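Local coordinates for protein formyltransferase (Francisella tularensis subsp. tularensis, PDB 4NV1) that is a formyltransferase-family protein that holds dTDP-4-amino-4,6-dideoxyglucose in a pocket beside its Rossmann-like sheet, at residues 99-104 with 182-187; 73-78 with 93-98; 60-65 with 79-84. One frame throughout, in Å; residues are numbered along the deposited sequence.

Contact 1. Residues 99-104 with 182-187; sequences PYNRGW and EGNYNS. With 0FX (dTDP-4-amino-4,6-dideoxyglucose), chain I.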
loop_
_atom_site.group_PDB
_atom_site.type_symbol
_atom_site.label_atom_id
_atom_site.label_comp_id
_atom_site.label_asym_id
_atom_site.label_seq_id
_atom_site.Cartn_x
_atom_site.Cartn_y
_atom_site.Cartn_z
ATOM N N PRO A 99 12.295 14.493 -25.678
ATOM C CA PRO A 99 12.928 15.339 -24.705
ATOM C C PRO A 99 12.080 15.564 -23.444
ATOM O O PRO A 99 12.276 16.586 -22.799
ATOM C CB PRO A 99 12.957 16.666 -25.421
ATOM C CG PRO A 99 11.646 16.669 -26.172
ATOM C CD PRO A 99 11.593 15.271 -26.709
ATOM N N TYR A 100 11.099 14.709 -23.157
ATOM C CA TYR A 100 10.191 14.887 -21.989
ATOM C C TYR A 100 10.718 14.316 -20.650
ATOM O O TYR A 100 11.139 13.177 -20.587
ATOM C CB TYR A 100 8.822 14.309 -22.279
ATOM C CG TYR A 100 8.211 14.682 -23.629
ATOM C CD1 TYR A 100 8.292 13.775 -24.665
ATOM C CD2 TYR A 100 7.531 15.876 -23.855
ATOM C CE1 TYR A 100 7.766 14.048 -25.902
ATOM C CE2 TYR A 100 6.977 16.184 -25.120
ATOM C CZ TYR A 100 7.075 15.248 -26.130
ATOM O OH TYR A 100 6.603 15.422 -27.432
ATOM N N ASN A 101 10.748 15.161 -19.639
ATOM C CA ASN A 101 11.081 14.815 -18.236
ATOM C C ASN A 101 12.500 14.310 -18.213
ATOM O O ASN A 101 12.762 13.191 -17.821
ATOM C CB ASN A 101 10.102 13.795 -17.656
ATOM C CG ASN A 101 8.772 14.428 -17.333
ATOM O OD1 ASN A 101 8.727 15.574 -16.888
ATOM N ND2 ASN A 101 7.689 13.685 -17.533
ATOM N N ARG A 102 13.366 15.089 -18.850
ATOM C CA ARG A 102 14.787 14.831 -18.854
ATOM C C ARG A 102 15.216 15.012 -17.407
ATOM O O ARG A 102 14.604 15.760 -16.633
ATOM C CB ARG A 102 15.532 15.794 -19.810
ATOM C CG ARG A 102 15.176 15.435 -21.248
ATOM C CD ARG A 102 15.401 16.542 -22.263
ATOM N NE ARG A 102 16.691 17.157 -22.031
ATOM C CZ ARG A 102 16.883 18.409 -21.634
ATOM N NH1 ARG A 102 15.850 19.233 -21.486
ATOM N NH2 ARG A 102 18.132 18.824 -21.425
ATOM N N GLY A 103 16.284 14.330 -17.028
ATOM C CA GLY A 103 16.749 14.514 -15.648
ATOM C C GLY A 103 16.300 13.387 -14.752
ATOM O O GLY A 103 16.244 12.234 -15.169
ATOM N N TRP A 104 15.968 13.726 -13.529
ATOM C CA TRP A 104 15.717 12.688 -12.515
ATOM C C TRP A 104 14.312 12.036 -12.470
ATOM O O TRP A 104 13.294 12.727 -12.482
ATOM C CB TRP A 104 16.124 13.225 -11.131
ATOM C CG TRP A 104 17.586 13.005 -10.958
ATOM C CD1 TRP A 104 18.604 13.728 -11.518
ATOM C CD2 TRP A 104 18.196 11.921 -10.261
ATOM N NE1 TRP A 104 19.812 13.174 -11.176
ATOM C CE2 TRP A 104 19.586 12.064 -10.404
ATOM C CE3 TRP A 104 17.700 10.847 -9.513
ATOM C CZ2 TRP A 104 20.489 11.177 -9.813
ATOM C CZ3 TRP A 104 18.600 9.959 -8.941
ATOM C CH2 TRP A 104 19.977 10.132 -9.093
ATOM N N GLU A 182 13.128 21.320 -27.103
ATOM C CA GLU A 182 14.023 21.187 -25.921
ATOM C C GLU A 182 13.394 20.425 -24.734
ATOM O O GLU A 182 14.154 19.886 -23.918
ATOM C CB GLU A 182 14.529 22.543 -25.392
ATOM C CG GLU A 182 15.625 23.230 -26.200
ATOM C CD GLU A 182 16.999 22.548 -26.148
ATOM O OE1 GLU A 182 17.513 22.117 -27.212
ATOM O OE2 GLU A 182 17.609 22.464 -25.062
ATOM N N GLY A 183 12.054 20.378 -24.717
ATOM C CA GLY A 183 11.179 19.648 -23.775
ATOM C C GLY A 183 11.314 20.179 -22.359
ATOM O O GLY A 183 11.155 21.354 -22.151
ATOM N N ASN A 184 11.719 19.367 -21.392
ATOM C CA ASN A 184 11.803 19.849 -20.032
ATOM C C ASN A 184 12.760 19.012 -19.202
ATOM O O ASN A 184 12.918 17.843 -19.484
ATOM C CB ASN A 184 10.392 19.942 -19.436
ATOM C CG ASN A 184 9.798 18.596 -19.102
ATOM O OD1 ASN A 184 9.599 17.756 -19.977
ATOM N ND2 ASN A 184 9.520 18.370 -17.794
ATOM N N TYR A 185 13.406 19.609 -18.213
ATOM C CA TYR A 185 14.325 18.901 -17.285
ATOM C C TYR A 185 13.812 18.959 -15.840
ATOM O O TYR A 185 13.252 19.976 -15.447
ATOM C CB TYR A 185 15.654 19.650 -17.278
ATOM C CG TYR A 185 16.742 19.122 -16.347
ATOM C CD1 TYR A 185 17.478 18.008 -16.707
ATOM C CD2 TYR A 185 17.105 19.778 -15.177
ATOM C CE1 TYR A 185 18.485 17.507 -15.909
ATOM C CE2 TYR A 185 18.101 19.256 -14.327
ATOM C CZ TYR A 185 18.772 18.112 -14.701
ATOM O OH TYR A 185 19.808 17.552 -14.004
ATOM N N ASN A 186 14.062 17.920 -15.045
ATOM C CA ASN A 186 13.686 17.909 -13.643
ATOM C C ASN A 186 14.961 17.658 -12.860
ATOM O O ASN A 186 15.627 16.666 -13.096
ATOM C CB ASN A 186 12.630 16.804 -13.394
ATOM C CG ASN A 186 11.358 17.025 -14.200
ATOM O OD1 ASN A 186 10.759 18.054 -14.055
ATOM N ND2 ASN A 186 10.911 16.044 -15.004
ATOM N N SER A 187 15.342 18.550 -11.950
ATOM C CA SER A 187 16.522 18.298 -11.077
ATOM C C SER A 187 16.304 17.326 -9.935
ATOM O O SER A 187 15.169 17.043 -9.585
ATOM C CB SER A 187 17.008 19.586 -10.414
ATOM O OG SER A 187 15.975 20.411 -9.900
HETATM O O4P 0FX I . 18.330 3.931 -12.668
HETATM P P2 0FX I . 19.357 3.182 -11.780
HETATM O O3P 0FX I . 19.607 1.690 -11.728
HETATM O O1G 0FX I . 20.515 4.149 -11.275
HETATM C C1G 0FX I . 21.479 4.660 -12.165
HETATM C C2G 0FX I . 22.243 5.576 -11.222
HETATM O O2G 0FX I . 22.456 4.962 -9.947
HETATM C C3G 0FX I . 21.511 6.885 -11.001
HETATM O O3G 0FX I . 22.476 7.667 -10.266
HETATM C C4G 0FX I . 21.110 7.461 -12.374
HETATM N N4A 0FX I . 20.486 8.772 -12.276
HETATM C C5G 0FX I . 20.202 6.518 -13.173
HETATM C C6G 0FX I . 19.873 7.088 -14.547
HETATM O O5G 0FX I . 20.906 5.284 -13.322
HETATM O OPP 0FX I . 18.987 2.921 -10.251
HETATM P P 0FX I . 18.339 3.773 -9.086
HETATM O O1P 0FX I . 19.224 4.823 -8.448
HETATM O O2P 0FX I . 17.779 2.505 -8.451
HETATM O O5 0FX I . 16.959 4.440 -9.591
HETATM C C5 0FX I . 15.976 3.566 -10.160
HETATM C C4 0FX I . 14.565 3.987 -9.790
HETATM O O4 0FX I . 14.317 3.659 -8.435
HETATM C C3 0FX I . 14.258 5.450 -9.894
HETATM O O3 0FX I . 13.691 5.809 -11.164
HETATM C C2 0FX I . 13.129 5.641 -8.880
HETATM C C1 0FX I . 13.464 4.595 -7.816
HETATM N N11 0FX I . 14.019 5.258 -6.632
HETATM C C61 0FX I . 15.355 5.423 -6.521
HETATM C C51 0FX I . 15.878 6.064 -5.418
HETATM C C5A 0FX I . 17.348 6.356 -5.195
HETATM C C21 0FX I . 13.182 5.686 -5.665
HETATM O O21 0FX I . 11.849 5.494 -5.726
HETATM N N31 0FX I . 13.633 6.263 -4.546
HETATM C C41 0FX I . 14.969 6.432 -4.455
HETATM O O41 0FX I . 15.511 7.045 -3.409
HETATM O O HOH W 1 12.361 13.624 -15.087
#
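Asn186 O lies at the edge of the Trp104 indole, near the ring plane, while one face of that indole receives N4A of dTDP-4-amino-4,6-dideoxyglucose, offset toward the rim and 3.4 Å from CZ2 of Trp104. The indole is poorly ordered, so its exact tilt deserves caution. Tyr185 brings its ring obliquely against the backbone of Gly103, with CE1 of Tyr185 3.5 Å from CA of Gly103. The third flat group to look at is the amide of Asn101. Its OD1 is gripped from opposite faces of the amide plane, by Asn184 ND2 at 3.0 Å and by Asn186 ND2 at 2.9 Å, and Asn113 ND2 from outside donates to it as well. Asn184 answers with its own OD1, which takes the backbone N of Asn101 at 2.9 Å; chi1 of 74° sets its CG between the backbone N and the carbonyl carbon.

The backbones continue as a short two-stranded parallel sheet, 102-103 beside 185-186, separate from the main sheet of the domain. Arg102 N donates to Asn184 O, Asn186 N to Arg102 O at 2.7 Å, and Trp104 N to Asn186 O at 3.0 Å. The Arg102 guanidinium is held mainly from outside, NE by the carbonyl of Asp129 and NH2 by that of Ile128. Water 1 accepts from Asn186 ND2.

Contact 2. Residues 73-78 with 93-98; sequences SCHSKQ and IHPGLN. With 0FX (dTDP-4-amino-4,6-dideoxyglucose), chain I.
Ser73 and Ile93 join the ends of two parallel neighbours, strands 70-74 and 89-94, which with helix 82-87 form a beta-alpha-beta unit of the Rossmann-like domain. Ile93 N donates to Ser73 O at 2.9 Å, and Asn92 ND2 shares the same acceptor. Past this bond the chains part, and water 2 fills in: it accepts from His75 N at 2.8 Å and donates to Ile93 O at 2.7 Å.

Cys74 and Ile93 pack side by side, and Phe19 of helix 13-24 touches both. With SG anti to the backbone N (chi1 -174°), the sulfur of Cys74 meets the CG2 branch of Ile93 at 3.6 Å.

His75 turns the chain with positive phi and psi. Its imidazole and the ring of Pro95 approach tip to tip, CE1 of His75 standing 3.6 Å from CG of Pro95, and CD of Pro95 lies over one face of the imidazole. Both ring nitrogens are used: NE2 bonds Glu158 of helix 147-170, and ND1 donates to O4P of dTDP-4-amino-4,6-dideoxyglucose at 2.9 Å. Val154 and Glu158 of that helix also touch Pro95. O4P sits in the plane of the imidazole, at its edge; Pro95 on one face and Glu158 at NE2 probably limit the ring's rotation.

Farther along, Ser76 OG donates to Gln78 O within the same loop. The Lys77 side chain is extended until chi4 (-47°), where the bend turns NZ toward O2G of the ligand, to which it donates at 3.2 Å.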
loop_
_atom_site.group_PDB
_atom_site.type_symbol
_atom_site.label_atom_id
_atom_site.label_comp_id
_atom_site.label_asym_id
_atom_site.label_seq_id
_atom_site.Cartn_x
_atom_site.Cartn_y
_atom_site.Cartn_z
ATOM N N SER A 73 26.732 4.273 -22.245
ATOM C CA SER A 73 26.231 4.527 -20.885
ATOM C C SER A 73 24.828 3.958 -20.743
ATOM O O SER A 73 23.911 4.222 -21.546
ATOM C CB SER A 73 26.232 6.028 -20.549
ATOM O OG SER A 73 25.723 6.208 -19.236
ATOM N N CYS A 74 24.621 3.118 -19.745
ATOM C CA CYS A 74 23.245 2.690 -19.498
ATOM C C CYS A 74 23.038 2.509 -18.014
ATOM O O CYS A 74 23.599 1.576 -17.422
ATOM C CB CYS A 74 22.930 1.411 -20.274
ATOM S SG CYS A 74 21.181 0.921 -20.156
ATOM N N HIS A 75 22.319 3.458 -17.435
ATOM C CA HIS A 75 21.919 3.411 -16.016
ATOM C C HIS A 75 23.202 3.519 -15.175
ATOM O O HIS A 75 23.580 2.611 -14.489
ATOM C CB HIS A 75 21.158 2.144 -15.688
ATOM C CG HIS A 75 19.725 2.188 -16.110
ATOM N ND1 HIS A 75 18.716 2.599 -15.262
ATOM C CD2 HIS A 75 19.127 1.850 -17.276
ATOM C CE1 HIS A 75 17.557 2.483 -15.873
ATOM N NE2 HIS A 75 17.778 2.008 -17.086
ATOM N N SER A 76 23.881 4.629 -15.348
ATOM C CA SER A 76 25.273 4.757 -15.021
ATOM C C SER A 76 25.096 5.835 -14.011
ATOM O O SER A 76 24.500 6.853 -14.394
ATOM C CB SER A 76 26.051 5.387 -16.186
ATOM O OG SER A 76 27.203 6.117 -15.763
ATOM N N LYS A 77 25.689 5.682 -12.826
ATOM C CA LYS A 77 25.701 6.808 -11.873
ATOM C C LYS A 77 26.397 8.086 -12.369
ATOM O O LYS A 77 26.184 9.163 -11.801
ATOM C CB LYS A 77 26.292 6.382 -10.518
ATOM C CG LYS A 77 25.508 5.307 -9.772
ATOM C CD LYS A 77 26.298 4.792 -8.566
ATOM C CE LYS A 77 25.571 3.777 -7.693
ATOM N NZ LYS A 77 24.181 4.216 -7.379
ATOM N N GLN A 78 27.266 8.008 -13.378
ATOM C CA GLN A 78 28.149 9.157 -13.699
ATOM C C GLN A 78 27.998 9.720 -15.107
ATOM O O GLN A 78 27.691 8.969 -16.032
ATOM C CB GLN A 78 29.636 8.774 -13.582
ATOM C CG GLN A 78 29.959 7.674 -12.584
ATOM C CD GLN A 78 31.433 7.310 -12.483
ATOM O OE1 GLN A 78 32.322 8.175 -12.460
ATOM N NE2 GLN A 78 31.698 6.022 -12.428
ATOM N N ILE A 93 21.658 4.921 -23.294
ATOM C CA ILE A 93 20.472 4.120 -23.361
ATOM C C ILE A 93 19.764 4.550 -22.102
ATOM O O ILE A 93 20.245 4.295 -20.982
ATOM C CB ILE A 93 20.846 2.631 -23.408
ATOM C CG1 ILE A 93 21.555 2.312 -24.737
ATOM C CG2 ILE A 93 19.628 1.717 -23.296
ATOM C CD1 ILE A 93 23.049 2.196 -24.691
ATOM N N HIS A 94 18.620 5.204 -22.302
ATOM C CA HIS A 94 18.017 6.089 -21.291
ATOM C C HIS A 94 16.563 5.706 -20.951
ATOM O O HIS A 94 15.725 5.659 -21.857
ATOM C CB HIS A 94 18.096 7.519 -21.845
ATOM C CG HIS A 94 17.396 8.555 -21.036
ATOM N ND1 HIS A 94 17.710 8.837 -19.718
ATOM C CD2 HIS A 94 16.415 9.423 -21.381
ATOM C CE1 HIS A 94 16.919 9.796 -19.273
ATOM N NE2 HIS A 94 16.127 10.178 -20.266
ATOM N N PRO A 95 16.244 5.536 -19.650
ATOM C CA PRO A 95 14.891 5.281 -19.175
ATOM C C PRO A 95 13.956 6.463 -19.180
ATOM O O PRO A 95 13.110 6.549 -18.297
ATOM C CB PRO A 95 15.090 4.767 -17.732
ATOM C CG PRO A 95 16.268 5.523 -17.277
ATOM C CD PRO A 95 17.131 5.822 -18.510
ATOM N N GLY A 96 13.952 7.270 -20.227
ATOM C CA GLY A 96 12.809 8.155 -20.513
ATOM C C GLY A 96 12.677 8.514 -21.997
ATOM O O GLY A 96 13.491 8.077 -22.798
ATOM N N LEU A 97 11.598 9.192 -22.378
ATOM C CA LEU A 97 11.343 9.511 -23.795
ATOM C C LEU A 97 11.766 10.948 -24.015
ATOM O O LEU A 97 10.979 11.858 -23.850
ATOM C CB LEU A 97 9.864 9.363 -24.143
ATOM C CG LEU A 97 9.484 9.200 -25.620
ATOM C CD1 LEU A 97 9.694 7.822 -26.187
ATOM C CD2 LEU A 97 8.017 9.472 -25.820
ATOM N N ASN A 98 13.004 11.161 -24.424
ATOM C CA ASN A 98 13.457 12.513 -24.755
ATOM C C ASN A 98 12.558 13.189 -25.808
ATOM O O ASN A 98 12.094 12.527 -26.719
ATOM C CB ASN A 98 14.858 12.435 -25.351
ATOM C CG ASN A 98 15.943 12.068 -24.328
ATOM O OD1 ASN A 98 17.136 12.019 -24.665
ATOM N ND2 ASN A 98 15.548 11.855 -23.078
HETATM O O4P 0FX I . 18.330 3.931 -12.668
HETATM P P2 0FX I . 19.357 3.182 -11.780
HETATM O O3P 0FX I . 19.607 1.690 -11.728
HETATM O O1G 0FX I . 20.515 4.149 -11.275
HETATM C C1G 0FX I . 21.479 4.660 -12.165
HETATM C C2G 0FX I . 22.243 5.576 -11.222
HETATM O O2G 0FX I . 22.456 4.962 -9.947
HETATM C C3G 0FX I . 21.511 6.885 -11.001
HETATM O O3G 0FX I . 22.476 7.667 -10.266
HETATM C C4G 0FX I . 21.110 7.461 -12.374
HETATM N N4A 0FX I . 20.486 8.772 -12.276
HETATM C C5G 0FX I . 20.202 6.518 -13.173
HETATM C C6G 0FX I . 19.873 7.088 -14.547
HETATM O O5G 0FX I . 20.906 5.284 -13.322
HETATM O OPP 0FX I . 18.987 2.921 -10.251
HETATM P P 0FX I . 18.339 3.773 -9.086
HETATM O O1P 0FX I . 19.224 4.823 -8.448
HETATM O O2P 0FX I . 17.779 2.505 -8.451
HETATM O O5 0FX I . 16.959 4.440 -9.591
HETATM C C5 0FX I . 15.976 3.566 -10.160
HETATM C C4 0FX I . 14.565 3.987 -9.790
HETATM O O4 0FX I . 14.317 3.659 -8.435
HETATM C C3 0FX I . 14.258 5.450 -9.894
HETATM O O3 0FX I . 13.691 5.809 -11.164
HETATM C C2 0FX I . 13.129 5.641 -8.880
HETATM C C1 0FX I . 13.464 4.595 -7.816
HETATM N N11 0FX I . 14.019 5.258 -6.632
HETATM C C61 0FX I . 15.355 5.423 -6.521
HETATM C C51 0FX I . 15.878 6.064 -5.418
HETATM C C5A 0FX I . 17.348 6.356 -5.195
HETATM C C21 0FX I . 13.182 5.686 -5.665
HETATM O O21 0FX I . 11.849 5.494 -5.726
HETATM N N31 0FX I . 13.633 6.263 -4.546
HETATM C C41 0FX I . 14.969 6.432 -4.455
HETATM O O41 0FX I . 15.511 7.045 -3.409
HETATM O O HOH W 2 20.810 5.541 -18.605
#

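Contact 3. Residues 60-65 with 79-84; sequences NGNDLI and LFPAKL
Leu84 buries more area in this contact than any other residue, packed against the short 3-10 turn 61-64 that follows helix 57-60 and against Ile65 just beyond it. A chi1 of -179° sets its CG anti to the backbone N. CD1 of Leu84 meets CG1 of Ile65 at 3.7 Å and, more loosely, CB of Leu64 at 4.1 Å; both methyls of Leu84 come to 4.0 Å from the carbonyl oxygen of Gly61. Met57 and Phe7 of strand 4-9 also touch Leu84, so the inner side of the contact adjoins strand 4-9 of the central sheet. Pro81, at the N-cap position of helix 82-87, comes close from the other end: its CG lies 4.0 Å from CA of Gly61, which has no side chain to hold the ring off.

Toward solvent the fit changes. Asn62 and Lys83 cross obliquely, and the touch is made by ND2 of Asn62 against CG of Lys83 at 3.6 Å. From there the lysine chain, bent at chi2 and chi3, carries its ammonium end away from the turn. Ile65 spans the two regions. Its CG1 belongs to the inner packing against Leu84, whereas CD1 of Ile65 reaches the backbone oxygen of Lys83 at 3.3 Å.

The Asn62 amide lies at the start of the helix, its OD1 3.4 Å from CB of Pro81 and 2.8 Å from N of Leu84. Most of the contact is apolar carbon packing, with the Asn62 oxygen close to the backbone N of Leu84, near the start of helix 82-87, where the helix end may polarise that Asn62 carbonyl.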
loop_
_atom_site.group_PDB
_atom_site.type_symbol
_atom_site.label_atom_id
_atom_site.label_comp_id
_atom_site.label_asym_id
_atom_site.label_seq_id
_atom_site.Cartn_x
_atom_site.Cartn_y
_atom_site.Cartn_z
ATOM N N ASN A 60 38.960 10.747 -14.816
ATOM C CA ASN A 60 39.755 9.907 -15.718
ATOM C C ASN A 60 39.023 9.424 -16.986
ATOM O O ASN A 60 39.505 8.573 -17.736
ATOM C CB ASN A 60 40.174 8.662 -14.924
ATOM C CG ASN A 60 41.072 8.997 -13.745
ATOM O OD1 ASN A 60 41.897 9.892 -13.838
ATOM N ND2 ASN A 60 40.911 8.292 -12.639
ATOM N N GLY A 61 37.814 9.921 -17.186
ATOM C CA GLY A 61 36.963 9.440 -18.261
ATOM C C GLY A 61 37.738 9.668 -19.534
ATOM O O GLY A 61 37.836 8.783 -20.388
ATOM N N ASN A 62 38.332 10.857 -19.600
ATOM C CA ASN A 62 39.083 11.310 -20.764
ATOM C C ASN A 62 40.288 10.440 -21.149
ATOM O O ASN A 62 40.727 10.437 -22.313
ATOM C CB ASN A 62 39.426 12.795 -20.583
ATOM C CG ASN A 62 38.284 13.700 -21.011
ATOM O OD1 ASN A 62 37.390 13.291 -21.741
ATOM N ND2 ASN A 62 38.308 14.951 -20.579
ATOM N N ASP A 63 40.759 9.641 -20.196
ATOM C CA ASP A 63 41.754 8.598 -20.444
ATOM C C ASP A 63 41.241 7.454 -21.298
ATOM O O ASP A 63 42.032 6.617 -21.723
ATOM C CB ASP A 63 42.215 7.942 -19.132
ATOM C CG ASP A 63 42.893 8.896 -18.153
ATOM O OD1 ASP A 63 43.263 10.049 -18.504
ATOM O OD2 ASP A 63 43.064 8.454 -16.988
ATOM N N LEU A 64 39.935 7.306 -21.506
ATOM C CA LEU A 64 39.491 6.271 -22.442
ATOM C C LEU A 64 39.577 6.807 -23.875
ATOM O O LEU A 64 39.320 6.080 -24.846
ATOM C CB LEU A 64 38.040 5.864 -22.212
ATOM C CG LEU A 64 37.562 5.082 -20.989
ATOM C CD1 LEU A 64 38.563 5.146 -19.867
ATOM C CD2 LEU A 64 36.235 5.680 -20.548
ATOM N N ILE A 65 39.847 8.099 -24.028
ATOM C CA ILE A 65 39.983 8.604 -25.389
ATOM C C ILE A 65 41.169 7.847 -25.975
ATOM O O ILE A 65 42.215 7.670 -25.322
ATOM C CB ILE A 65 40.126 10.135 -25.500
ATOM C CG1 ILE A 65 39.007 10.835 -24.727
ATOM C CG2 ILE A 65 40.061 10.578 -26.959
ATOM C CD1 ILE A 65 38.982 12.336 -24.981
ATOM N N LEU A 79 28.306 11.003 -15.252
ATOM C CA LEU A 79 28.321 11.687 -16.542
ATOM C C LEU A 79 29.709 11.750 -17.175
ATOM O O LEU A 79 30.733 11.970 -16.500
ATOM C CB LEU A 79 27.863 13.119 -16.359
ATOM C CG LEU A 79 26.541 13.202 -15.581
ATOM C CD1 LEU A 79 26.395 14.582 -14.952
ATOM C CD2 LEU A 79 25.373 12.809 -16.480
ATOM N N PHE A 80 29.697 11.599 -18.500
ATOM C CA PHE A 80 30.884 11.404 -19.298
ATOM C C PHE A 80 31.427 12.805 -19.530
ATOM O O PHE A 80 30.657 13.735 -19.772
ATOM C CB PHE A 80 30.547 10.772 -20.663
ATOM C CG PHE A 80 30.271 9.283 -20.683
ATOM C CD1 PHE A 80 29.841 8.563 -19.587
ATOM C CD2 PHE A 80 30.375 8.620 -21.879
ATOM C CE1 PHE A 80 29.575 7.200 -19.676
ATOM C CE2 PHE A 80 30.084 7.288 -21.995
ATOM C CZ PHE A 80 29.701 6.564 -20.881
ATOM N N PRO A 81 32.754 12.980 -19.443
ATOM C CA PRO A 81 33.396 14.256 -19.756
ATOM C C PRO A 81 33.163 14.755 -21.170
ATOM O O PRO A 81 32.922 13.968 -22.062
ATOM C CB PRO A 81 34.882 13.962 -19.568
ATOM C CG PRO A 81 34.891 12.907 -18.514
ATOM C CD PRO A 81 33.603 12.121 -18.601
ATOM N N ALA A 82 33.268 16.057 -21.395
ATOM C CA ALA A 82 32.905 16.611 -22.690
ATOM C C ALA A 82 33.793 16.079 -23.794
ATOM O O ALA A 82 33.313 15.750 -24.852
ATOM C CB ALA A 82 32.933 18.132 -22.668
ATOM N N LYS A 83 35.089 15.966 -23.546
ATOM C CA LYS A 83 36.024 15.720 -24.627
ATOM C C LYS A 83 36.003 14.234 -24.936
ATOM O O LYS A 83 36.291 13.813 -26.065
ATOM C CB LYS A 83 37.431 16.144 -24.188
ATOM C CG LYS A 83 37.413 17.265 -23.162
ATOM C CD LYS A 83 38.621 18.178 -23.284
ATOM C CE LYS A 83 38.264 19.614 -22.918
ATOM N NZ LYS A 83 39.437 20.505 -23.138
ATOM N N LEU A 84 35.655 13.420 -23.937
ATOM C CA LEU A 84 35.402 12.006 -24.262
ATOM C C LEU A 84 34.256 11.911 -25.291
ATOM O O LEU A 84 34.396 11.375 -26.359
ATOM C CB LEU A 84 35.022 11.256 -23.011
ATOM C CG LEU A 84 34.779 9.781 -23.315
ATOM C CD1 LEU A 84 35.923 8.960 -23.894
ATOM C CD2 LEU A 84 34.261 9.135 -22.061
#

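From the N terminus, 60-65 comes first, at the end of helix 57-60. Segment 73-78 begins at the end of strand 70-74, and at 79-84 contact 3 closes its loop, fastening the start of helix 82-87 to the 3-10 turn. Contact 2 is still open there and closes at 93-98, which begins at the end of strand 89-94, so contacts 3 and 2 cross; CZ of Phe80 packs on CB of Ser73 where they meet. Contact 1 follows in series, beginning directly after 93-98 and closing at 182-187, a much longer loop that includes helix 147-170. Contacts 1 and 2 both touch dTDP-4-amino-4,6-dideoxyglucose; contact 3 does not, its centre about 17 Å from that of contact 2.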